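Local structure of flagellar brake protein YcgR (Escherichia coli, 5Y6F) at residues Asp49-Asp54 with Val103-Leu108. The protein acts as a flagellar brake that, when bound to cyclic di-GMP, binds elements of the flagellar motor and slows it, lowering motility. Numbering follows the deposited sequence.
Sequences DKLVLD and VPPPTL
Leu51 meets two consecutive prolines with its two methyl branches, one for each ring. CD1 of Leu51 rests on the CB–CG side of the Pro104 ring, 3.8 Å from CG of Pro104, and the two side chains pass each other at a slant. CD2 of Leu51 lies 4.1 Å from CD of Pro105, where the Leu51 and Pro105 side chains cross at about a right angle. A chi2 of 54° divides the methyls of Leu51: CD2, anti to CA, extends outward to Pro105, while CD1 folds back nearer CA over Pro104. Nearer the start of the strand, CD of Pro104 packs on the peptide of Asp49, 3.8 Å from the carbonyl C of Asp49.

Behind this first shell stands the antiparallel sheet of the PilZN domain: strand 50-54 runs beside strand 97-102, and Leu51 shares backbone hydrogen bonds with Thr102, just before the chain departs as the proline-rich loop to strand 108-111. Leu20 of helix 13-25 and Phe84 of strand 80-86 touch both Leu51 and Pro105, continuing the apolar cluster into the domain. No hydrogen bond joins the two segments; Pro104, Pro105 and Pro106 carry no N-H, consistent with the loop leaving the sheet's pairing here and meeting Leu51 through apolar surface instead.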
# COMPACT_ATOMS: atom_id res chain seq x y z
N ASP A 49 24.50 -14.10 -1.82
CA ASP A 49 24.68 -14.43 -3.23
C ASP A 49 23.41 -14.87 -3.96
O ASP A 49 23.43 -14.95 -5.19
CB ASP A 49 25.73 -15.55 -3.38
CG ASP A 49 27.13 -15.11 -2.95
OD1 ASP A 49 27.27 -14.04 -2.31
OD2 ASP A 49 28.11 -15.84 -3.26
N LYS A 50 22.32 -15.18 -3.24
CA LYS A 50 21.13 -15.79 -3.85
C LYS A 50 19.88 -15.10 -3.34
O LYS A 50 19.73 -14.90 -2.12
CB LYS A 50 20.99 -17.28 -3.50
CG LYS A 50 21.76 -18.31 -4.34
CD LYS A 50 21.16 -19.72 -4.12
CE LYS A 50 21.85 -20.83 -4.94
NZ LYS A 50 21.02 -22.08 -5.02
N LEU A 51 18.96 -14.77 -4.25
CA LEU A 51 17.55 -14.52 -3.93
C LEU A 51 16.75 -15.66 -4.51
O LEU A 51 16.89 -15.96 -5.70
CB LEU A 51 17.03 -13.22 -4.54
CG LEU A 51 16.59 -12.14 -3.59
CD1 LEU A 51 17.76 -11.89 -2.64
CD2 LEU A 51 16.21 -10.87 -4.38
N VAL A 52 15.92 -16.28 -3.68
CA VAL A 52 15.05 -17.37 -4.11
C VAL A 52 13.62 -16.92 -3.90
O VAL A 52 13.23 -16.52 -2.79
CB VAL A 52 15.33 -18.68 -3.38
CG1 VAL A 52 14.33 -19.73 -3.84
CG2 VAL A 52 16.72 -19.15 -3.73
N LEU A 53 12.83 -16.97 -4.97
CA LEU A 53 11.47 -16.50 -4.98
C LEU A 53 10.56 -17.65 -5.36
O LEU A 53 10.94 -18.52 -6.16
CB LEU A 53 11.28 -15.36 -5.98
CG LEU A 53 11.63 -13.91 -5.64
CD1 LEU A 53 12.78 -13.76 -4.69
CD2 LEU A 53 11.96 -13.22 -6.93
N ASP A 54 9.37 -17.65 -4.79
CA ASP A 54 8.44 -18.69 -5.15
C ASP A 54 8.02 -18.52 -6.60
O ASP A 54 7.95 -17.41 -7.12
CB ASP A 54 7.22 -18.68 -4.24
CG ASP A 54 6.42 -19.94 -4.38
OD1 ASP A 54 6.98 -20.92 -4.92
OD2 ASP A 54 5.24 -19.98 -3.97
N VAL A 103 20.63 -13.02 -8.45
CA VAL A 103 21.52 -12.20 -7.64
C VAL A 103 20.70 -11.13 -6.93
O VAL A 103 19.73 -10.60 -7.52
CB VAL A 103 22.60 -11.55 -8.54
CG1 VAL A 103 23.45 -10.56 -7.76
CG2 VAL A 103 23.48 -12.61 -9.14
N PRO A 104 20.99 -10.78 -5.69
CA PRO A 104 20.25 -9.69 -5.04
C PRO A 104 20.53 -8.38 -5.75
O PRO A 104 21.55 -8.25 -6.45
CB PRO A 104 20.79 -9.68 -3.61
CG PRO A 104 21.39 -11.05 -3.42
CD PRO A 104 21.94 -11.43 -4.77
N PRO A 105 19.65 -7.40 -5.60
CA PRO A 105 19.92 -6.07 -6.16
C PRO A 105 21.04 -5.41 -5.39
O PRO A 105 21.13 -5.54 -4.16
CB PRO A 105 18.58 -5.33 -5.94
CG PRO A 105 18.06 -5.94 -4.66
CD PRO A 105 18.42 -7.41 -4.77
N PRO A 106 21.91 -4.67 -6.07
CA PRO A 106 22.91 -3.89 -5.33
C PRO A 106 22.31 -2.70 -4.54
O PRO A 106 22.99 -2.16 -3.66
CB PRO A 106 23.89 -3.45 -6.43
CG PRO A 106 23.04 -3.37 -7.66
CD PRO A 106 22.00 -4.47 -7.52
N THR A 107 21.07 -2.29 -4.82
CA THR A 107 20.40 -1.18 -4.13
C THR A 107 18.90 -1.47 -4.06
O THR A 107 18.38 -2.24 -4.86
CB THR A 107 20.60 0.17 -4.86
OG1 THR A 107 19.67 0.25 -5.95
CG2 THR A 107 22.00 0.31 -5.46
N LEU A 108 18.24 -0.83 -3.11
CA LEU A 108 16.80 -0.96 -2.94
C LEU A 108 16.18 0.29 -2.32
O LEU A 108 16.84 1.01 -1.55
CB LEU A 108 16.47 -2.19 -2.09
CG LEU A 108 17.08 -2.25 -0.69
CD1 LEU A 108 16.60 -1.07 0.16
CD2 LEU A 108 16.75 -3.57 -0.01